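Local coordinates for protein galactose mutarotase related enzyme (PDB 3Q1N) that probably binds carbohydrate and acts as a sugar isomerase of the aldose 1-epimerase (galactose mutarotase-like) family, at residues I48-I53 against G74-Y79; F105-T110 against S135-L140. One frame throughout, in Å; residues are numbered along the deposited sequence. Where two conformers were deposited one is given.

Contact 1 (I48-I53 against G74-Y79). With NO3 (nitrate ion), chain B.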
ATOM      1  N   ILE A  48       1.117   5.666   3.509  1.00 13.91           N
ATOM      2  CA  ILE A  48       2.392   5.181   3.026  0.75 14.26           C
ATOM      3  C   ILE A  48       3.033   4.344   4.117  1.00 14.76           C
ATOM      4  O   ILE A  48       2.992   4.728   5.310  1.00 15.66           O
ATOM      5  CB  ILE A  48       3.324   6.357   2.613  0.75 13.64           C
ATOM      6  CG1 ILE A  48       2.729   7.075   1.405  0.75 12.78           C
ATOM      7  CG2 ILE A  48       4.760   5.808   2.280  0.75 13.40           C
ATOM      8  CD1 ILE A  48       3.467   8.395   0.995  0.75 12.99           C
ATOM      9  N   LEU A  49       3.617   3.216   3.722  1.00 14.09           N
ATOM     10  CA  LEU A  49       4.227   2.224   4.629  1.00 14.55           C
ATOM     11  C   LEU A  49       5.729   2.217   4.365  1.00 14.21           C
ATOM     12  O   LEU A  49       6.179   1.739   3.339  1.00 13.95           O
ATOM     13  CB  LEU A  49       3.621   0.839   4.380  1.00 14.96           C
ATOM     14  CG  LEU A  49       2.103   0.715   4.269  1.00 16.38           C
ATOM     15  CD1 LEU A  49       1.739  -0.742   3.929  1.00 16.92           C
ATOM     16  CD2 LEU A  49       1.407   1.174   5.539  1.00 16.13           C
ATOM     17  N   PHE A  50       6.505   2.789   5.281  1.00 13.97           N
ATOM     18  CA  PHE A  50       7.972   2.816   5.131  1.00 13.56           C
ATOM     19  C   PHE A  50       8.572   3.050   6.505  1.00 13.50           C
ATOM     20  O   PHE A  50       8.041   3.823   7.251  1.00 12.91           O
ATOM     21  CB  PHE A  50       8.410   3.975   4.216  1.00 13.53           C
ATOM     22  CG  PHE A  50       9.914   4.199   4.156  1.00 13.55           C
ATOM     23  CD1 PHE A  50      10.685   3.522   3.207  1.00 13.71           C
ATOM     24  CD2 PHE A  50      10.556   5.098   5.027  1.00 14.47           C
ATOM     25  CE1 PHE A  50      12.049   3.712   3.110  1.00 14.71           C
ATOM     26  CE2 PHE A  50      11.944   5.312   4.922  1.00 14.07           C
ATOM     27  CZ  PHE A  50      12.689   4.611   3.963  1.00 14.78           C
ATOM     28  N   PRO A  51       9.690   2.376   6.823  1.00 12.68           N
ATOM     29  CA  PRO A  51      10.480   1.396   6.085  1.00 12.91           C
ATOM     30  C   PRO A  51      10.073  -0.065   6.334  1.00 12.89           C
ATOM     31  O   PRO A  51      10.825  -0.976   5.991  1.00 13.08           O
ATOM     32  CB  PRO A  51      11.906   1.675   6.572  1.00 13.12           C
ATOM     33  CG  PRO A  51      11.716   2.057   7.981  1.00 13.34           C
ATOM     34  CD  PRO A  51      10.389   2.811   8.048  1.00 13.30           C
ATOM     35  N   SER A  52       8.926  -0.278   6.966  1.00 12.91           N
ATOM     36  CA  SER A  52       8.383  -1.618   7.199  0.50 13.22           C
ATOM     37  C   SER A  52       6.911  -1.643   6.737  1.00 14.50           C
ATOM     38  O   SER A  52       6.218  -0.629   6.839  1.00 14.80           O
ATOM     39  CB  SER A  52       8.472  -1.914   8.690  0.50 13.66           C
ATOM     40  OG  SER A  52       8.188  -3.250   9.000  0.50 12.78           O
ATOM     41  N   ILE A  53       6.466  -2.785   6.265  1.00 14.79           N
ATOM     42  CA  ILE A  53       5.076  -3.066   5.949  1.00 15.45           C
ATOM     43  C   ILE A  53       4.544  -4.004   7.009  1.00 15.43           C
ATOM     44  O   ILE A  53       5.162  -5.006   7.347  1.00 17.01           O
ATOM     45  CB  ILE A  53       4.999  -3.691   4.537  1.00 16.03           C
ATOM     46  CG1 ILE A  53       5.349  -2.650   3.470  1.00 17.02           C
ATOM     47  CG2 ILE A  53       3.585  -4.307   4.278  1.00 16.68           C
ATOM     48  CD1 ILE A  53       5.631  -3.332   2.068  1.00 16.56           C
ATOM     49  N   GLY A  74       5.462   0.825   9.843  1.00 16.37           N
ATOM     50  CA  GLY A  74       6.594   1.728   9.670  1.00 15.53           C
ATOM     51  C   GLY A  74       6.348   3.051  10.396  1.00 15.08           C
ATOM     52  O   GLY A  74       5.650   3.092  11.419  1.00 16.29           O
ATOM     53  N   PHE A  75       6.994   4.104   9.923  1.00 14.05           N
ATOM     54  CA  PHE A  75       6.879   5.407  10.551  1.00 13.94           C
ATOM     55  C   PHE A  75       6.769   6.628   9.630  1.00 13.84           C
ATOM     56  O   PHE A  75       6.505   7.729  10.115  1.00 13.99           O
ATOM     57  CB  PHE A  75       8.026   5.628  11.549  1.00 14.08           C
ATOM     58  CG  PHE A  75       9.379   5.513  10.960  1.00 13.13           C
ATOM     59  CD1 PHE A  75       9.822   6.429  10.048  1.00 14.73           C
ATOM     60  CD2 PHE A  75      10.256   4.479  11.345  1.00 15.07           C
ATOM     61  CE1 PHE A  75      11.062   6.318   9.492  1.00 13.33           C
ATOM     62  CE2 PHE A  75      11.527   4.390  10.802  1.00 15.42           C
ATOM     63  CZ  PHE A  75      11.925   5.318   9.859  1.00 14.10           C
ATOM     64  N   ALA A  76       6.885   6.447   8.322  1.00 13.20           N
ATOM     65  CA  ALA A  76       6.762   7.589   7.381  1.00 13.77           C
ATOM     66  C   ALA A  76       5.367   8.241   7.531  1.00 13.33           C
ATOM     67  O   ALA A  76       5.209   9.439   7.370  1.00 13.71           O
ATOM     68  CB  ALA A  76       7.012   7.147   5.933  1.00 13.96           C
ATOM     69  N   ARG A  77       4.357   7.421   7.787  1.00 14.34           N
ATOM     70  CA  ARG A  77       2.986   7.855   7.892  1.00 14.74           C
ATOM     71  C   ARG A  77       2.817   8.754   9.107  1.00 15.42           C
ATOM     72  O   ARG A  77       1.808   9.458   9.230  1.00 15.21           O
ATOM     73  CB  ARG A  77       2.039   6.621   7.977  1.00 15.55           C
ATOM     74  CG  ARG A  77       2.198   5.774   9.247  1.00 18.46           C
ATOM     75  CD  ARG A  77       1.108   4.679   9.371  1.00 20.43           C
ATOM     76  NE  ARG A  77       0.875   4.382  10.771  1.00 26.36           N
ATOM     77  CZ  ARG A  77      -0.178   3.747  11.293  1.00 28.49           C
ATOM     78  NH1 ARG A  77      -1.148   3.260  10.541  1.00 28.54           N
ATOM     79  NH2 ARG A  77      -0.240   3.582  12.608  1.00 30.59           N
ATOM     80  N   ASP A  78       3.776   8.716  10.042  1.00 14.46           N
ATOM     81  CA  ASP A  78       3.642   9.479  11.304  1.00 15.68           C
ATOM     82  C   ASP A  78       4.195  10.900  11.322  1.00 15.74           C
ATOM     83  O   ASP A  78       3.983  11.619  12.303  1.00 15.67           O
ATOM     84  CB  ASP A  78       4.341   8.704  12.427  1.00 16.05           C
ATOM     85  CG  ASP A  78       3.662   7.391  12.711  1.00 18.75           C
ATOM     86  OD1 ASP A  78       2.405   7.392  12.789  1.00 23.31           O
ATOM     87  OD2 ASP A  78       4.381   6.377  12.866  1.00 20.70           O
ATOM     88  N   TYR A  79       4.931  11.269  10.268  1.00 15.11           N
ATOM     89  CA  TYR A  79       5.583  12.573  10.194  1.00 15.32           C
ATOM     90  C   TYR A  79       5.240  13.322   8.898  1.00 14.94           C
ATOM     91  O   TYR A  79       4.770  12.744   7.913  1.00 15.29           O
ATOM     92  CB  TYR A  79       7.113  12.440  10.350  1.00 15.22           C
ATOM     93  CG  TYR A  79       7.497  11.734  11.624  1.00 15.29           C
ATOM     94  CD1 TYR A  79       7.410  12.377  12.837  1.00 14.46           C
ATOM     95  CD2 TYR A  79       7.860  10.376  11.620  1.00 15.67           C
ATOM     96  CE1 TYR A  79       7.707  11.729  14.006  1.00 15.13           C
ATOM     97  CE2 TYR A  79       8.135   9.701  12.790  1.00 14.43           C
ATOM     98  CZ  TYR A  79       8.079  10.362  13.970  1.00 15.36           C
ATOM     99  OH  TYR A  79       8.378   9.670  15.145  1.00 16.72           O
TER
HETATM  100  N   NO3 B 294      -1.934   1.708   7.959  1.00 29.83           N
HETATM  101  O1  NO3 B 294      -0.869   2.590   7.908  1.00 27.74           O
HETATM  102  O2  NO3 B 294      -2.114   0.732   7.019  1.00 32.42           O
HETATM  103  O3  NO3 B 294      -2.834   1.788   8.974  1.00 30.21           O
HETATM  104  O   HOH W   1       4.731   4.402   7.288  1.00 11.88           O
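Phe50 and Ala76 meet where the end of strand 48-49 runs beside a short 3-10 turn, 76-78, in the interior of this galactose mutarotase-like beta fold. The carbonyl of Phe50 takes two backbone donors at the start of that turn: Phe75 N reaches Phe50 O at 2.9 Å, and Ala76 N follows at 3.1 Å. The peptide between Phe50 and Pro51 is cis, and beyond it Pro51 CD lies over one face of the Phe75 ring, a CH-pi contact of 3.5 Å to the centroid. A water bridges the two segments near Ile48, accepting from both Phe50 N and Arg77 N and donating to Ile48 O. The Arg77 side chain starts on the same carbonyl, its CB 3.4 Å from Ile48 O. CG, between the backbone N and the carbonyl carbon (chi1 66°), stays beside that oxygen. From CG the chain runs extended to NE; CD passes 3.2 Å from nitrate O1, and NE and CZ flank the same oxygen. The nitrate and a nearby ethanediol are probably crystallisation additives. At the tip, Arg77 NH1 gives a weak, bent hydrogen bond of 2.7 Å to nitrate O1, while nitrate O3 lies in the guanidinium plane at its edge.

Contact 2 (F105-T110 against S135-L140); sequences FPFEYT and SMPFAL
A Met-aromatic cluster joins the loop leading into strand 109-118 to the start of strand 136-147, with selenomethionine Met136 set against Phe105, Phe107 and Tyr109. No hydrogen bond crosses between the segments. Met136 CG is anti to the backbone N (chi1 -177°) and lies over one face of the Phe107 ring, offset toward its rim, in a CH-pi contact of 4.0 Å to the centroid. The same CG also packs 3.6 Å from Phe105 CZ. Farther out, Met136 SE touches Phe107 CB and Tyr109 CB, both at 3.8 Å, and approaches the Phe105 and Phe107 rings obliquely. The two phenylalanines also pack on each other: Phe107 CD2 sits over the centre of the Phe105 ring. Phe107 CZ continues across to Pro137 CD at 3.6 Å, the two side chains meeting at about a right angle, while Phe107 CE1 comes within 3.2 Å of Ser135 O. At the edge of the Phe105 ring, CE1 lies 3.3 Å from Pro137 O, a buried carbonyl that has no hydrogen-bonding partner in the model. Leu63 of strand 60-63 packs on both Phe107 and Pro137, and Val128 and Asn130 of strand 121-130 border Met136, whose backbone pairs with Leu279 of strand 277-279; the Phe105 loop itself follows directly after helix 99-104.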
ATOM      1  N   PHE A 105      15.548   3.380  13.447  1.00 15.17           N
ATOM      2  CA  PHE A 105      16.032   3.087  12.120  1.00 14.65           C
ATOM      3  C   PHE A 105      17.220   4.043  11.893  1.00 14.98           C
ATOM      4  O   PHE A 105      17.038   5.226  11.585  1.00 14.62           O
ATOM      5  CB  PHE A 105      14.885   3.320  11.148  1.00 14.39           C
ATOM      6  CG  PHE A 105      15.158   2.956   9.707  1.00 13.34           C
ATOM      7  CD1 PHE A 105      15.358   1.617   9.300  1.00 11.96           C
ATOM      8  CD2 PHE A 105      15.251   3.961   8.720  1.00 14.57           C
ATOM      9  CE1 PHE A 105      15.538   1.284   7.917  1.00 13.71           C
ATOM     10  CE2 PHE A 105      15.433   3.621   7.368  1.00 13.96           C
ATOM     11  CZ  PHE A 105      15.592   2.330   6.974  1.00 13.53           C
ATOM     12  N   PRO A 106      18.437   3.557  12.137  1.00 14.92           N
ATOM     13  CA  PRO A 106      19.590   4.484  12.281  1.00 14.82           C
ATOM     14  C   PRO A 106      20.204   4.897  10.944  1.00 14.82           C
ATOM     15  O   PRO A 106      21.406   4.697  10.678  1.00 15.32           O
ATOM     16  CB  PRO A 106      20.552   3.662  13.144  1.00 15.21           C
ATOM     17  CG  PRO A 106      20.275   2.244  12.754  1.00 16.50           C
ATOM     18  CD  PRO A 106      18.790   2.176  12.510  1.00 14.48           C
ATOM     19  N   PHE A 107      19.336   5.414  10.069  1.00 13.88           N
ATOM     20  CA  PHE A 107      19.712   5.776   8.722  1.00 13.23           C
ATOM     21  C   PHE A 107      19.186   7.144   8.380  1.00 13.38           C
ATOM     22  O   PHE A 107      18.015   7.483   8.613  1.00 14.83           O
ATOM     23  CB  PHE A 107      19.146   4.758   7.677  1.00 12.98           C
ATOM     24  CG  PHE A 107      19.610   3.363   7.888  1.00 11.83           C
ATOM     25  CD1 PHE A 107      20.839   2.953   7.415  1.00 12.39           C
ATOM     26  CD2 PHE A 107      18.833   2.433   8.581  1.00 14.04           C
ATOM     27  CE1 PHE A 107      21.296   1.673   7.650  1.00 12.66           C
ATOM     28  CE2 PHE A 107      19.290   1.165   8.798  1.00 14.08           C
ATOM     29  CZ  PHE A 107      20.536   0.788   8.316  1.00 13.07           C
ATOM     30  N   GLU A 108      20.060   7.940   7.768  1.00 13.30           N
ATOM     31  CA  GLU A 108      19.623   9.083   6.995  1.00 12.94           C
ATOM     32  C   GLU A 108      19.007   8.640   5.669  1.00 12.70           C
ATOM     33  O   GLU A 108      19.530   7.768   4.960  1.00 12.11           O
ATOM     34  CB  GLU A 108      20.774  10.089   6.787  1.00 13.12           C
ATOM     35  CG  GLU A 108      21.377  10.544   8.099  1.00 13.62           C
ATOM     36  CD  GLU A 108      22.223  11.778   7.977  1.00 16.30           C
ATOM     37  OE1 GLU A 108      22.636  12.131   6.868  1.00 14.97           O
ATOM     38  OE2 GLU A 108      22.506  12.391   9.049  1.00 17.15           O
ATOM     39  N   TYR A 109      17.836   9.207   5.373  1.00 13.11           N
ATOM     40  CA  TYR A 109      17.108   8.845   4.168  1.00 12.57           C
ATOM     41  C   TYR A 109      16.366  10.001   3.583  1.00 12.76           C
ATOM     42  O   TYR A 109      16.058  10.989   4.286  1.00 12.91           O
ATOM     43  CB  TYR A 109      16.130   7.667   4.437  1.00 13.26           C
ATOM     44  CG  TYR A 109      14.913   8.031   5.303  1.00 12.11           C
ATOM     45  CD1 TYR A 109      13.770   8.639   4.733  1.00 13.31           C
ATOM     46  CD2 TYR A 109      14.924   7.824   6.693  1.00 12.65           C
ATOM     47  CE1 TYR A 109      12.697   8.963   5.520  1.00 13.49           C
ATOM     48  CE2 TYR A 109      13.855   8.172   7.484  1.00 12.96           C
ATOM     49  CZ  TYR A 109      12.738   8.735   6.909  1.00 13.83           C
ATOM     50  OH  TYR A 109      11.642   9.101   7.699  1.00 14.09           O
ATOM     51  N   THR A 110      16.009   9.836   2.316  1.00 13.25           N
ATOM     52  CA  THR A 110      15.009  10.701   1.693  1.00 13.55           C
ATOM     53  C   THR A 110      13.922   9.810   1.112  1.00 13.99           C
ATOM     54  O   THR A 110      14.214   8.812   0.479  1.00 13.83           O
ATOM     55  CB  THR A 110      15.572  11.580   0.592  1.00 14.04           C
ATOM     56  OG1 THR A 110      16.638  12.388   1.094  1.00 14.78           O
ATOM     57  CG2 THR A 110      14.478  12.520   0.026  1.00 14.64           C
ATOM     58  N   SER A 135      24.779   0.584   4.702  1.00 13.65           N
ATOM     59  CA  SER A 135      23.820  -0.069   3.797  1.00 13.66           C
ATOM     60  C   SER A 135      22.444  -0.051   4.433  1.00 13.10           C
ATOM     61  O   SER A 135      22.312  -0.460   5.562  1.00 13.33           O
ATOM     62  CB  SER A 135      24.257  -1.494   3.550  1.00 13.98           C
ATOM     63  OG  SER A 135      25.581  -1.519   2.962  1.00 15.80           O
HETATM   64  N   MSE A 136      21.430   0.414   3.695  1.00 12.13           N
HETATM   65  CA  MSE A 136      20.072   0.648   4.241  1.00 12.69           C
HETATM   66  C   MSE A 136      19.058  -0.335   3.666  1.00 12.81           C
HETATM   67  O   MSE A 136      18.745  -0.307   2.479  1.00 12.12           O
HETATM   68  CB  MSE A 136      19.641   2.067   3.955  1.00 12.85           C
HETATM   69  CG  MSE A 136      18.266   2.432   4.553  1.00 12.54           C
HETATM   70 SE   MSE A 136      17.640   4.209   4.200  0.75 10.61          SE
HETATM   71  CE  MSE A 136      16.758   3.839   2.548  1.00 13.90           C
ATOM     72  N   PRO A 137      18.497  -1.184   4.528  1.00 12.64           N
ATOM     73  CA  PRO A 137      17.461  -2.122   4.097  1.00 12.86           C
ATOM     74  C   PRO A 137      16.093  -1.489   4.371  1.00 13.12           C
ATOM     75  O   PRO A 137      15.903  -0.854   5.387  1.00 12.29           O
ATOM     76  CB  PRO A 137      17.724  -3.340   4.950  1.00 13.12           C
ATOM     77  CG  PRO A 137      18.269  -2.713   6.290  1.00 13.32           C
ATOM     78  CD  PRO A 137      18.899  -1.388   5.941  1.00 12.91           C
ATOM     79  N   PHE A 138      15.150  -1.680   3.444  1.00 12.63           N
ATOM     80  CA  PHE A 138      13.810  -1.105   3.652  1.00 12.74           C
ATOM     81  C   PHE A 138      12.759  -1.861   2.872  1.00 12.63           C
ATOM     82  O   PHE A 138      13.062  -2.634   1.952  1.00 13.11           O
ATOM     83  CB  PHE A 138      13.776   0.374   3.194  1.00 12.28           C
ATOM     84  CG  PHE A 138      13.770   0.527   1.703  1.00 11.84           C
ATOM     85  CD1 PHE A 138      14.957   0.471   0.970  1.00 11.79           C
ATOM     86  CD2 PHE A 138      12.594   0.619   1.023  1.00 11.98           C
ATOM     87  CE1 PHE A 138      14.943   0.467  -0.390  1.00 14.04           C
ATOM     88  CE2 PHE A 138      12.547   0.646  -0.368  1.00 14.14           C
ATOM     89  CZ  PHE A 138      13.763   0.587  -1.097  1.00 14.25           C
ATOM     90  N   ALA A 139      11.516  -1.645   3.304  1.00 12.42           N
ATOM     91  CA  ALA A 139      10.327  -1.977   2.528  1.00 12.49           C
ATOM     92  C   ALA A 139       9.512  -0.721   2.287  1.00 12.27           C
ATOM     93  O   ALA A 139       9.564   0.227   3.066  1.00 12.92           O
ATOM     94  CB  ALA A 139       9.442  -3.063   3.256  1.00 12.12           C
ATOM     95  N   LEU A 140       8.753  -0.705   1.197  1.00 12.38           N
ATOM     96  CA  LEU A 140       7.878   0.443   0.886  0.50 13.13           C
ATOM     97  C   LEU A 140       6.560  -0.089   0.361  1.00 13.30           C
ATOM     98  O   LEU A 140       6.536  -0.919  -0.550  1.00 13.17           O
ATOM     99  CB  LEU A 140       8.524   1.361  -0.168  0.50 13.25           C
ATOM    100  CG  LEU A 140       7.715   2.637  -0.512  0.50 14.29           C
ATOM    101  CD1 LEU A 140       6.607   2.413  -1.504  0.50 14.65           C
ATOM    102  CD2 LEU A 140       7.147   3.250   0.730  0.50 14.30           C
TER

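In the fold
Contact 1 closes before contact 2 opens along the chain, yet their centres lie only about 11 Å apart, on the same side of the molecule's centre. Strands 48-49 and 136-147 are antiparallel neighbours in one sheet, and a probable hydrogen bond from Ala139 N to Pro51 O (2.9 Å) continues their pairing past the end of the shorter strand. Strand 109-118 belongs to the large antiparallel sheet; its Tyr109 meets the Phe50 ring and packs on Phe75, where Phe75 CE1 lies 3.4 Å from Tyr109 OH. Contact 2 is the more peripheral. The aromatic side chains of Phe50, Phe75 and Tyr109 thus join the two contacts, linking the sheet of strands 48-49 and 136-147 to strand 109-118.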